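Local coordinates for 457aa long hypothetical protein (Pyrococcus horikoshii, PDB 2CSU) that is of unknown function but combines a Rossmann-like domain of the CoA-binding family with two further domains related to those of CoA ligases, at residues A[3-8]-A[130-135]; A[32-37]-A[137-142]; A[66-71]-A[87-92]; A[121-126]-A[186-191]. All blocks are in the same frame, centred on the assembly; numbering follows the deposited sequence.

Interaction 1: residues A[3-8]-A[130-135]; sequences DYFFNP and VGIMNT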
loop_
_atom_site.group_PDB
_atom_site.type_symbol
_atom_site.label_atom_id
_atom_site.label_comp_id
_atom_site.label_asym_id
_atom_site.label_seq_id
_atom_site.Cartn_x
_atom_site.Cartn_y
_atom_site.Cartn_z
ATOM N N ASP A 3 22.314 -22.887 12.706
ATOM C CA ASP A 3 21.162 -23.632 12.216
ATOM C C ASP A 3 20.224 -24.024 13.355
ATOM O O ASP A 3 19.009 -24.055 13.213
ATOM C CB ASP A 3 21.667 -24.887 11.506
ATOM C CG ASP A 3 20.488 -25.607 10.869
ATOM O OD1 ASP A 3 19.741 -24.949 10.142
ATOM O OD2 ASP A 3 20.327 -26.801 11.102
ATOM N N TYR A 4 20.872 -24.333 14.495
ATOM C CA TYR A 4 20.093 -24.688 15.674
ATOM C C TYR A 4 19.170 -23.544 16.102
ATOM O O TYR A 4 18.354 -23.673 17.004
ATOM C CB TYR A 4 21.065 -25.024 16.806
ATOM C CG TYR A 4 22.095 -23.958 16.919
ATOM C CD1 TYR A 4 21.771 -22.741 17.513
ATOM C CD2 TYR A 4 23.388 -24.169 16.440
ATOM C CE1 TYR A 4 22.732 -21.748 17.637
ATOM C CE2 TYR A 4 24.346 -23.173 16.555
ATOM C CZ TYR A 4 24.021 -21.966 17.145
ATOM O OH TYR A 4 24.970 -20.971 17.268
ATOM N N PHE A 5 19.349 -22.389 15.432
ATOM C CA PHE A 5 18.503 -21.243 15.737
ATOM C C PHE A 5 17.128 -21.370 15.077
ATOM O O PHE A 5 16.101 -21.030 15.648
ATOM C CB PHE A 5 19.208 -19.984 15.233
ATOM C CG PHE A 5 19.976 -19.349 16.353
ATOM C CD1 PHE A 5 19.313 -18.983 17.519
ATOM C CD2 PHE A 5 21.336 -19.120 16.219
ATOM C CE1 PHE A 5 20.019 -18.386 18.554
ATOM C CE2 PHE A 5 22.037 -18.523 17.263
ATOM C CZ PHE A 5 21.384 -18.154 18.433
ATOM N N PHE A 6 17.195 -21.831 13.813
ATOM C CA PHE A 6 15.982 -21.897 13.003
ATOM C C PHE A 6 15.455 -23.329 12.865
ATOM O O PHE A 6 14.344 -23.567 12.411
ATOM C CB PHE A 6 16.306 -21.323 11.624
ATOM C CG PHE A 6 16.899 -19.954 11.777
ATOM C CD1 PHE A 6 16.068 -18.873 12.042
ATOM C CD2 PHE A 6 18.267 -19.774 11.666
ATOM C CE1 PHE A 6 16.612 -17.607 12.204
ATOM C CE2 PHE A 6 18.807 -18.500 11.831
ATOM C CZ PHE A 6 17.983 -17.414 12.103
ATOM N N ASN A 7 16.209 -24.335 13.284
ATOM C CA ASN A 7 15.752 -25.717 13.231
ATOM C C ASN A 7 16.184 -26.426 14.518
ATOM O O ASN A 7 16.882 -27.443 14.486
ATOM C CB ASN A 7 16.332 -26.401 11.984
ATOM C CG ASN A 7 15.601 -25.985 10.705
ATOM O OD1 ASN A 7 14.386 -26.170 10.594
ATOM N ND2 ASN A 7 16.333 -25.416 9.738
ATOM N N PRO A 8 15.767 -25.886 15.679
ATOM C CA PRO A 8 16.114 -26.462 16.984
ATOM C C PRO A 8 15.386 -27.772 17.294
ATOM O O PRO A 8 14.237 -27.966 16.892
ATOM C CB PRO A 8 15.744 -25.350 17.960
ATOM C CG PRO A 8 14.551 -24.719 17.293
ATOM C CD PRO A 8 14.954 -24.664 15.839
ATOM N N VAL A 130 12.928 -8.857 19.301
ATOM C CA VAL A 130 11.582 -9.419 19.261
ATOM C C VAL A 130 11.612 -10.935 19.060
ATOM O O VAL A 130 10.629 -11.638 19.254
ATOM C CB VAL A 130 10.811 -8.753 18.120
ATOM C CG1 VAL A 130 9.478 -9.469 17.915
ATOM C CG2 VAL A 130 10.548 -7.297 18.454
ATOM N N GLY A 131 12.783 -11.431 18.618
ATOM C CA GLY A 131 12.932 -12.870 18.439
ATOM C C GLY A 131 13.209 -13.237 16.979
ATOM O O GLY A 131 13.567 -12.403 16.158
ATOM N N ILE A 132 13.021 -14.527 16.695
ATOM C CA ILE A 132 13.241 -15.118 15.372
ATOM C C ILE A 132 12.089 -16.054 14.942
ATOM O O ILE A 132 11.336 -16.566 15.762
ATOM C CB ILE A 132 14.552 -15.914 15.400
ATOM C CG1 ILE A 132 14.469 -17.041 16.434
ATOM C CG2 ILE A 132 15.724 -14.994 15.797
ATOM C CD1 ILE A 132 15.707 -17.941 16.419
HETATM N N MSE A 133 11.949 -16.237 13.608
HETATM C CA MSE A 133 10.971 -17.181 13.060
HETATM C C MSE A 133 11.555 -18.076 11.961
HETATM O O MSE A 133 12.421 -17.694 11.187
HETATM C CB MSE A 133 9.800 -16.417 12.438
HETATM C CG MSE A 133 9.392 -15.143 13.169
HETATM SE SE MSE A 133 7.870 -14.483 12.476
HETATM C CE MSE A 133 7.747 -12.996 13.475
ATOM N N ASN A 134 11.046 -19.323 11.933
ATOM C CA ASN A 134 11.222 -20.173 10.760
ATOM C C ASN A 134 9.872 -20.716 10.297
ATOM O O ASN A 134 9.416 -21.772 10.720
ATOM C CB ASN A 134 12.155 -21.326 11.123
ATOM C CG ASN A 134 12.513 -22.090 9.869
ATOM O OD1 ASN A 134 11.996 -21.835 8.789
ATOM N ND2 ASN A 134 13.436 -23.057 10.033
ATOM N N THR A 135 9.212 -19.925 9.434
ATOM C CA THR A 135 7.862 -20.271 9.011
ATOM C C THR A 135 7.811 -21.651 8.355
ATOM O O THR A 135 6.800 -22.335 8.381
ATOM C CB THR A 135 7.363 -19.199 8.041
ATOM O OG1 THR A 135 8.279 -19.063 6.960
ATOM C CG2 THR A 135 7.246 -17.850 8.753
#

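Interaction 2: residues A[32-37]-A[137-142]; sequences KEYKKG and VDLNAT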
loop_
_atom_site.group_PDB
_atom_site.type_symbol
_atom_site.label_atom_id
_atom_site.label_comp_id
_atom_site.label_asym_id
_atom_site.label_seq_id
_atom_site.Cartn_x
_atom_site.Cartn_y
_atom_site.Cartn_z
ATOM N N LYS A 32 3.919 -23.199 20.881
ATOM C CA LYS A 32 3.123 -24.412 21.000
ATOM C C LYS A 32 2.825 -25.004 19.622
ATOM O O LYS A 32 2.410 -26.147 19.471
ATOM C CB LYS A 32 1.813 -24.049 21.701
ATOM C CG LYS A 32 2.017 -23.724 23.182
ATOM C CD LYS A 32 1.394 -24.779 24.096
ATOM C CE LYS A 32 -0.056 -24.453 24.467
ATOM N NZ LYS A 32 -0.443 -25.216 25.651
ATOM N N GLU A 33 3.018 -24.157 18.596
ATOM C CA GLU A 33 2.780 -24.596 17.225
ATOM C C GLU A 33 4.012 -25.279 16.621
ATOM O O GLU A 33 4.010 -25.748 15.490
ATOM C CB GLU A 33 2.404 -23.370 16.391
ATOM C CG GLU A 33 1.044 -22.790 16.781
ATOM C CD GLU A 33 0.789 -21.530 15.986
ATOM O OE1 GLU A 33 0.981 -21.550 14.778
ATOM O OE2 GLU A 33 0.412 -20.526 16.588
ATOM N N TYR A 34 5.105 -25.287 17.405
ATOM C CA TYR A 34 6.340 -25.886 16.913
ATOM C C TYR A 34 6.471 -27.351 17.350
ATOM O O TYR A 34 6.681 -27.671 18.514
ATOM C CB TYR A 34 7.509 -25.059 17.449
ATOM C CG TYR A 34 8.784 -25.538 16.859
ATOM C CD1 TYR A 34 9.072 -25.285 15.521
ATOM C CD2 TYR A 34 9.678 -26.280 17.630
ATOM C CE1 TYR A 34 10.241 -25.768 14.958
ATOM C CE2 TYR A 34 10.844 -26.772 17.065
ATOM C CZ TYR A 34 11.123 -26.525 15.733
ATOM O OH TYR A 34 12.293 -26.994 15.169
ATOM N N LYS A 35 6.307 -28.263 16.364
ATOM C CA LYS A 35 6.302 -29.687 16.683
ATOM C C LYS A 35 7.474 -30.451 16.046
ATOM O O LYS A 35 7.643 -31.649 16.225
ATOM C CB LYS A 35 4.980 -30.274 16.192
ATOM C CG LYS A 35 3.799 -29.352 16.491
ATOM C CD LYS A 35 3.011 -29.806 17.718
ATOM C CE LYS A 35 1.601 -29.203 17.762
ATOM N NZ LYS A 35 1.460 -28.373 18.954
ATOM N N LYS A 36 8.267 -29.731 15.232
ATOM C CA LYS A 36 9.449 -30.374 14.674
ATOM C C LYS A 36 10.544 -30.514 15.735
ATOM O O LYS A 36 11.671 -30.914 15.476
ATOM C CB LYS A 36 9.948 -29.546 13.492
ATOM C CG LYS A 36 9.987 -30.369 12.205
ATOM C CD LYS A 36 11.060 -29.885 11.234
ATOM C CE LYS A 36 10.973 -30.591 9.879
ATOM N NZ LYS A 36 12.095 -30.172 9.042
ATOM N N GLY A 37 10.171 -30.124 16.969
ATOM C CA GLY A 37 11.089 -30.230 18.098
ATOM C C GLY A 37 10.339 -29.937 19.400
ATOM O O GLY A 37 9.267 -29.351 19.412
ATOM N N VAL A 137 9.019 -24.353 9.224
ATOM C CA VAL A 137 8.731 -25.408 10.190
ATOM C C VAL A 137 7.911 -24.881 11.372
ATOM O O VAL A 137 8.009 -25.362 12.494
ATOM C CB VAL A 137 10.061 -25.980 10.684
ATOM C CG1 VAL A 137 10.830 -26.598 9.518
ATOM C CG2 VAL A 137 10.901 -24.887 11.313
ATOM N N ASP A 138 7.053 -23.892 11.121
ATOM C CA ASP A 138 6.169 -23.327 12.132
ATOM C C ASP A 138 6.885 -22.944 13.432
ATOM O O ASP A 138 6.371 -23.185 14.535
ATOM C CB ASP A 138 5.023 -24.312 12.440
ATOM C CG ASP A 138 4.118 -24.570 11.233
ATOM O OD1 ASP A 138 3.300 -25.513 11.288
ATOM O OD2 ASP A 138 4.211 -23.831 10.231
ATOM N N LEU A 139 8.067 -22.349 13.301
ATOM C CA LEU A 139 8.848 -21.919 14.457
ATOM C C LEU A 139 8.703 -20.406 14.625
ATOM O O LEU A 139 9.168 -19.637 13.790
ATOM C CB LEU A 139 10.324 -22.264 14.260
ATOM C CG LEU A 139 11.310 -21.658 15.279
ATOM C CD1 LEU A 139 11.339 -22.501 16.551
ATOM C CD2 LEU A 139 12.711 -21.604 14.662
ATOM N N ASN A 140 8.047 -19.988 15.704
ATOM C CA ASN A 140 7.850 -18.575 15.978
ATOM C C ASN A 140 8.273 -18.258 17.409
ATOM O O ASN A 140 7.441 -18.151 18.309
ATOM C CB ASN A 140 6.380 -18.198 15.735
ATOM C CG ASN A 140 6.103 -16.721 15.957
ATOM O OD1 ASN A 140 6.981 -15.883 15.776
ATOM N ND2 ASN A 140 4.864 -16.394 16.348
ATOM N N ALA A 141 9.586 -18.130 17.601
ATOM C CA ALA A 141 10.180 -17.805 18.892
ATOM C C ALA A 141 10.136 -16.276 19.048
ATOM O O ALA A 141 11.177 -15.596 19.079
ATOM C CB ALA A 141 11.616 -18.304 18.934
ATOM N N THR A 142 8.919 -15.754 19.145
ATOM C CA THR A 142 8.677 -14.324 19.274
ATOM C C THR A 142 7.436 -14.086 20.127
ATOM O O THR A 142 6.729 -15.039 20.488
ATOM C CB THR A 142 8.412 -13.693 17.880
ATOM O OG1 THR A 142 7.177 -14.187 17.341
ATOM C CG2 THR A 142 9.506 -14.036 16.936
HETATM O O HOH W 1 2.660 -27.150 13.395
HETATM O O HOH W 2 7.140 -27.785 13.727
#

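Interaction 3: residues A[66-71]-A[87-92]; sequences DLAIIV and KGVKGV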
loop_
_atom_site.group_PDB
_atom_site.type_symbol
_atom_site.label_atom_id
_atom_site.label_comp_id
_atom_site.label_asym_id
_atom_site.label_seq_id
_atom_site.Cartn_x
_atom_site.Cartn_y
_atom_site.Cartn_z
ATOM N N ASP A 66 19.108 -27.191 22.608
ATOM C CA ASP A 66 20.073 -26.475 21.775
ATOM C C ASP A 66 19.660 -25.022 21.526
ATOM O O ASP A 66 20.380 -24.236 20.929
ATOM C CB ASP A 66 20.279 -27.226 20.449
ATOM C CG ASP A 66 18.961 -27.383 19.702
ATOM O OD1 ASP A 66 17.921 -27.379 20.362
ATOM O OD2 ASP A 66 18.992 -27.558 18.483
ATOM N N LEU A 67 18.441 -24.683 21.990
ATOM C CA LEU A 67 17.990 -23.295 21.879
ATOM C C LEU A 67 17.163 -22.879 23.095
ATOM O O LEU A 67 16.267 -23.586 23.533
ATOM C CB LEU A 67 17.139 -23.158 20.618
ATOM C CG LEU A 67 16.448 -21.797 20.523
ATOM C CD1 LEU A 67 17.455 -20.655 20.392
ATOM C CD2 LEU A 67 15.522 -21.682 19.314
ATOM N N ALA A 68 17.469 -21.688 23.594
ATOM C CA ALA A 68 16.732 -21.149 24.725
ATOM C C ALA A 68 16.352 -19.711 24.459
ATOM O O ALA A 68 17.108 -18.964 23.843
ATOM C CB ALA A 68 17.574 -21.231 26.001
ATOM N N ILE A 69 15.170 -19.328 24.927
ATOM C CA ILE A 69 14.704 -17.968 24.776
ATOM C C ILE A 69 14.653 -17.394 26.180
ATOM O O ILE A 69 13.943 -17.917 27.047
ATOM C CB ILE A 69 13.291 -17.892 24.182
ATOM C CG1 ILE A 69 13.157 -18.816 22.957
ATOM C CG2 ILE A 69 12.968 -16.439 23.852
ATOM C CD1 ILE A 69 14.240 -18.657 21.906
ATOM N N ILE A 70 15.416 -16.335 26.421
ATOM C CA ILE A 70 15.419 -15.730 27.728
ATOM C C ILE A 70 14.494 -14.530 27.714
ATOM O O ILE A 70 14.747 -13.527 27.043
ATOM C CB ILE A 70 16.844 -15.351 28.144
ATOM C CG1 ILE A 70 17.694 -16.629 28.210
ATOM C CG2 ILE A 70 16.821 -14.634 29.481
ATOM C CD1 ILE A 70 19.130 -16.445 28.725
ATOM N N VAL A 71 13.395 -14.663 28.451
ATOM C CA VAL A 71 12.386 -13.625 28.538
ATOM C C VAL A 71 12.001 -13.375 29.988
ATOM O O VAL A 71 10.835 -13.266 30.354
ATOM C CB VAL A 71 11.174 -14.053 27.710
ATOM C CG1 VAL A 71 10.505 -15.271 28.352
ATOM C CG2 VAL A 71 10.179 -12.909 27.626
ATOM N N LYS A 87 24.121 -26.211 30.812
ATOM C CA LYS A 87 23.176 -27.154 30.219
ATOM C C LYS A 87 23.606 -27.598 28.815
ATOM O O LYS A 87 23.179 -28.623 28.297
ATOM C CB LYS A 87 21.803 -26.489 30.154
ATOM C CG LYS A 87 20.761 -27.378 29.469
ATOM C CD LYS A 87 20.625 -28.744 30.147
ATOM C CE LYS A 87 19.424 -29.543 29.625
ATOM N NZ LYS A 87 19.445 -30.889 30.191
ATOM N N GLY A 88 24.443 -26.758 28.176
ATOM C CA GLY A 88 24.973 -27.128 26.865
ATOM C C GLY A 88 24.146 -26.539 25.720
ATOM O O GLY A 88 24.086 -27.066 24.615
ATOM N N VAL A 89 23.457 -25.426 26.027
ATOM C CA VAL A 89 22.661 -24.771 24.998
ATOM C C VAL A 89 23.549 -24.135 23.925
ATOM O O VAL A 89 24.583 -23.543 24.201
ATOM C CB VAL A 89 21.800 -23.703 25.672
ATOM C CG1 VAL A 89 21.095 -22.860 24.611
ATOM C CG2 VAL A 89 20.761 -24.363 26.561
ATOM N N LYS A 90 23.132 -24.312 22.658
ATOM C CA LYS A 90 23.951 -23.800 21.565
ATOM C C LYS A 90 23.681 -22.319 21.289
ATOM O O LYS A 90 24.587 -21.502 21.176
ATOM C CB LYS A 90 23.674 -24.641 20.316
ATOM C CG LYS A 90 24.338 -26.020 20.390
ATOM C CD LYS A 90 23.839 -26.973 19.300
ATOM C CE LYS A 90 24.470 -28.369 19.401
ATOM N NZ LYS A 90 23.473 -29.330 19.869
ATOM N N GLY A 91 22.384 -21.990 21.147
ATOM C CA GLY A 91 22.024 -20.610 20.837
ATOM C C GLY A 91 21.012 -20.039 21.834
ATOM O O GLY A 91 20.167 -20.734 22.383
ATOM N N VAL A 92 21.148 -18.721 22.089
ATOM C CA VAL A 92 20.229 -18.062 23.012
ATOM C C VAL A 92 19.657 -16.767 22.417
ATOM O O VAL A 92 20.376 -15.916 21.909
ATOM C CB VAL A 92 20.987 -17.752 24.304
ATOM C CG1 VAL A 92 20.063 -17.036 25.291
ATOM C CG2 VAL A 92 21.490 -19.040 24.933
#

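Interaction 4: residues A[121-126]-A[186-191]; sequences GMRIIG and ADVDFA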
loop_
_atom_site.group_PDB
_atom_site.type_symbol
_atom_site.label_atom_id
_atom_site.label_comp_id
_atom_site.label_asym_id
_atom_site.label_seq_id
_atom_site.Cartn_x
_atom_site.Cartn_y
_atom_site.Cartn_z
ATOM N N GLY A 121 30.711 -21.464 24.567
ATOM C CA GLY A 121 30.510 -21.792 23.149
ATOM C C GLY A 121 29.076 -21.511 22.677
ATOM O O GLY A 121 28.533 -22.162 21.794
HETATM N N MSE A 122 28.445 -20.521 23.314
HETATM C CA MSE A 122 27.091 -20.184 22.920
HETATM C C MSE A 122 27.059 -18.924 22.048
HETATM O O MSE A 122 27.931 -18.063 22.094
HETATM C CB MSE A 122 26.269 -19.982 24.198
HETATM C CG MSE A 122 26.616 -21.008 25.278
HETATM SE SE MSE A 122 25.212 -21.406 26.329
HETATM C CE MSE A 122 24.774 -19.726 26.801
ATOM N N ARG A 123 26.039 -18.860 21.183
ATOM C CA ARG A 123 25.803 -17.633 20.430
ATOM C C ARG A 123 24.531 -16.922 20.904
ATOM O O ARG A 123 23.527 -17.539 21.234
ATOM C CB ARG A 123 25.675 -18.001 18.952
ATOM C CG ARG A 123 26.973 -18.577 18.387
ATOM C CD ARG A 123 28.204 -17.831 18.913
ATOM N NE ARG A 123 28.109 -16.403 18.600
ATOM C CZ ARG A 123 28.283 -16.044 17.316
ATOM N NH1 ARG A 123 28.525 -16.963 16.398
ATOM N NH2 ARG A 123 28.213 -14.754 16.976
ATOM N N ILE A 124 24.605 -15.579 20.966
ATOM C CA ILE A 124 23.462 -14.832 21.482
ATOM C C ILE A 124 22.870 -13.871 20.454
ATOM O O ILE A 124 23.559 -13.084 19.814
ATOM C CB ILE A 124 23.904 -14.051 22.720
ATOM C CG1 ILE A 124 23.939 -14.975 23.938
ATOM C CG2 ILE A 124 22.888 -12.930 23.018
ATOM C CD1 ILE A 124 24.515 -14.282 25.176
ATOM N N ILE A 125 21.543 -13.985 20.274
ATOM C CA ILE A 125 20.854 -12.962 19.498
ATOM C C ILE A 125 20.127 -11.969 20.405
ATOM O O ILE A 125 19.378 -12.339 21.301
ATOM C CB ILE A 125 19.850 -13.658 18.577
ATOM C CG1 ILE A 125 20.579 -14.601 17.617
ATOM C CG2 ILE A 125 19.105 -12.610 17.731
ATOM C CD1 ILE A 125 19.697 -15.034 16.445
ATOM N N GLY A 126 20.401 -10.673 20.171
ATOM C CA GLY A 126 19.891 -9.650 21.075
ATOM C C GLY A 126 21.036 -9.036 21.884
ATOM O O GLY A 126 22.167 -8.931 21.427
ATOM N N ALA A 186 24.279 -7.720 19.894
ATOM C CA ALA A 186 25.540 -7.766 20.626
ATOM C C ALA A 186 26.486 -8.836 20.075
ATOM O O ALA A 186 27.691 -8.646 19.958
ATOM C CB ALA A 186 25.225 -8.060 22.094
ATOM N N ASP A 187 25.906 -10.012 19.771
ATOM C CA ASP A 187 26.729 -11.120 19.300
ATOM C C ASP A 187 26.534 -11.377 17.802
ATOM O O ASP A 187 27.181 -10.786 16.947
ATOM C CB ASP A 187 26.339 -12.361 20.098
ATOM C CG ASP A 187 27.483 -13.360 20.057
ATOM O OD1 ASP A 187 28.518 -13.027 19.478
ATOM O OD2 ASP A 187 27.331 -14.449 20.599
ATOM N N VAL A 188 25.637 -12.337 17.499
ATOM C CA VAL A 188 25.330 -12.624 16.105
ATOM C C VAL A 188 24.879 -11.357 15.375
ATOM O O VAL A 188 24.029 -10.611 15.839
ATOM C CB VAL A 188 24.215 -13.670 16.077
ATOM C CG1 VAL A 188 23.818 -13.969 14.632
ATOM C CG2 VAL A 188 24.677 -14.952 16.751
ATOM N N ASP A 189 25.511 -11.098 14.213
ATOM C CA ASP A 189 25.161 -9.885 13.471
ATOM C C ASP A 189 24.714 -10.187 12.040
ATOM O O ASP A 189 24.526 -11.331 11.646
ATOM C CB ASP A 189 26.370 -8.948 13.464
ATOM C CG ASP A 189 27.581 -9.667 12.881
ATOM O OD1 ASP A 189 27.378 -10.597 12.101
ATOM O OD2 ASP A 189 28.703 -9.288 13.203
ATOM N N PHE A 190 24.535 -9.102 11.288
ATOM C CA PHE A 190 24.121 -9.195 9.892
ATOM C C PHE A 190 25.044 -10.133 9.116
ATOM O O PHE A 190 24.581 -11.064 8.439
ATOM C CB PHE A 190 24.173 -7.822 9.208
ATOM C CG PHE A 190 23.107 -6.868 9.657
ATOM C CD1 PHE A 190 21.763 -7.181 9.493
ATOM C CD2 PHE A 190 23.451 -5.640 10.219
ATOM C CE1 PHE A 190 20.769 -6.284 9.883
ATOM C CE2 PHE A 190 22.475 -4.740 10.612
ATOM C CZ PHE A 190 21.127 -5.060 10.446
ATOM N N ALA A 191 26.348 -9.878 9.216
ATOM C CA ALA A 191 27.348 -10.666 8.496
ATOM C C ALA A 191 27.246 -12.167 8.742
ATOM O O ALA A 191 27.215 -12.959 7.804
ATOM C CB ALA A 191 28.738 -10.191 8.863
HETATM O O HOH W 3 23.194 -10.651 18.688
#

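Interaction 1: residues A[3-8]-A[130-135]
F6 and N134 share the one hydrogen bond that joins these two segments. N134 ND2 donates to F6 O at 2.6 Å, almost straight, with 175° at the hydrogen. The acceptor lies in the amide plane of N134, whereas the donor stands well above the plane of the F6 carbonyl. Asparagine suits the place: with CG anti to its backbone N (chi1 -171°), its short side chain carries an N-H from the strand to a main-chain oxygen of the loop. N7 OD1 also approaches N134 ND2, at 3.3 Å, but the angle is too poor for a bond, and the two amides are turned 67° apart. Within the loop, N7 ND2 makes a weak bond to D3 OD1, and D3 O accepts from the backbone N of both F6 and N7, which closes the turn.

The apolar contacts lie further back along the strand. The F6 ring turns its edge to M133 O, 3.9 Å from F6 CD1, while its CE1 lies 4.2 Å from I132 CB. I132 reaches farther with its longer branch, placing CD1 3.9 Å from F5 CD1 and also against F5 O. A branched isoleucine can thus meet two phenylalanines, crossing each at about a right angle.

Strand 131-134 is held between strands 139-142 and 175-181, both antiparallel to it. On the loop side, F6 packs on I180 and meets the ring of Y196 nearly parallel, and F5 touches I125. The loop leading into strand 10-14 therefore lies between the parallel sheet and the mixed sheet.

Interaction 2: residues A[32-37]-A[137-142]
D138 and L139, which form a G1 beta bulge by both facing N134 across the hairpin of strands 131-134 and 139-142, rest against E33 and Y34 of the loop after helix 23-31. Y34 and V137 are the main partners. L139 CD1 lies over one face of the Y34 ring, in a CH-pi contact 3.8 Å from the centroid and 14° off the normal; K36 N lies over the opposite face. At the ring's edge are V137 O, 3.2 Å from Y34 CD1, and V137 CG2, 3.8 Å from Y34 CE1. With CG anti to the backbone N (chi1 -174°), the ring is directed to L139. A tyrosine suits this spot because its flat ring fits between backbone and leucine, while its hydroxyl hydrogen-bonds P8 O.

K36 lays its aliphatic chain across V137, CD meeting CG1 at 3.7 Å, so the lysine covers a valine near the surface while its amine stays at the end of an extended chain. Polar links between the segments run through water. One molecule donates to both E33 O and D138 OD1, the latter at 2.7 Å. A second accepts from K36 N and donates to V137 O at 2.9 Å.

Deeper in, Y34 and L139 both touch I11, and L139 also packs on L31. The hairpin strand 139-142 thus packs against strand 10-14 of the parallel sheet and helix 23-31.

Interaction 3: residues A[66-71]-A[87-92]
D66 O and G91 N make the shortest hydrogen bond between these segments, at 3.0 Å, where strands 67-70 and 91-94 of a Rossmann-like beta-alpha-beta unit begin to pair in parallel. K90 N adds a weak bond to the same oxygen. The ladder continues with A68 N donating to G91 O at 3.1 Å, the donor lying nearly along the C=O axis, and V92 CA-H points at A68 O, 3.4 Å away.

The D66 carboxylate turns away from this pairing. Aspartate suits the place because each of its two oxygens can accept one backbone N-H, OD2 from K9 N and OD1 from G10 N. K90 covers the flank with its aliphatic part, CD lying 3.7 Å from D66 CB. G88, with positive phi, ends helix 74-87 in a Schellman motif, where glycine is at ease. At G91 the lack of a side chain leaves CA to be met by the rings of Y4 and F5, while L67 CD1 packs on G91 O.

A68 and V92 share the other face of the sheet. There A68 CB, small enough to sit beneath helix 74-87, lies 4.1 Å from V89 CG1, and I70 reaches V92, its CD1 3.6 Å from V92 CG1.

Interaction 4: residues A[121-126]-A[186-191]
D187 OD2 is gripped by two donors, R123 NE at 2.9 Å and I124 N at 3.0 Å, which reach it from the same face of the carboxylate plane. The bond from R123 NE is nearly straight, at 172°, and runs in the plane of the guanidinium; the backbone N of I124 comes on the anti side of the oxygen. R123 NH2 adds a bond to D187 OD1 at 3.1 Å. The arginine thus holds the carboxylate side-on with two nitrogens, the two planes 58° apart. Bends at chi2 and chi3 fold the chain back toward the aspartate. R123 NH2 also forms a salt bridge with E192 OE1, so the one cation lies between two acids.

Aspartate suits position 187 because strand 123-125 is the outermost of its sheet in this chain: R123 and I125 pair with strand 91-94, leaving I124 N to face the carboxylate. A water accepts from G126 N and D187 N, and A186 N donates to G126 O at 2.9 Å.

V188 supplies the apolar packing. Its CG2 lies over one face of the guanidinium, 3.5 Å from R123 NH2, and its CB meets I125 CG1 at 4.1 Å. On the other flank A186 and D187 touch helix 104-120.

D189 then N-caps helix 190-197, which follows, its OD1 accepting from E192 N. The salt bridge, with the bonds from I124 N to D187 OD2 and from A186 N to G126 O, joins the edge of a Rossmann-like parallel sheet to a segment of the flavodoxin-like domain.

In the fold
All four contacts lie around the Rossmann-like parallel sheet. Interactions 1 and 2 have centres about 8 Å apart and share the hairpin of strands 131-134 and 139-142, linked by N134 N to L139 O. Interaction 3, about 12 Å from the centres of both 1 and 4, lies within the sheet, whose strands 91-94 and 123-125 tie it to interaction 4. Interactions 2 and 4, about 21 Å apart between centres, do not touch. Along the chain, interaction 3 is nested within the loops closed by 1 and 2, and interaction 4 crosses both. Contact 1 sets the loop before strand 10-14 against the mixed sheet, and contact 4 ties edge strand 123-125 to the loop before helix 190-197, joining the first two domains.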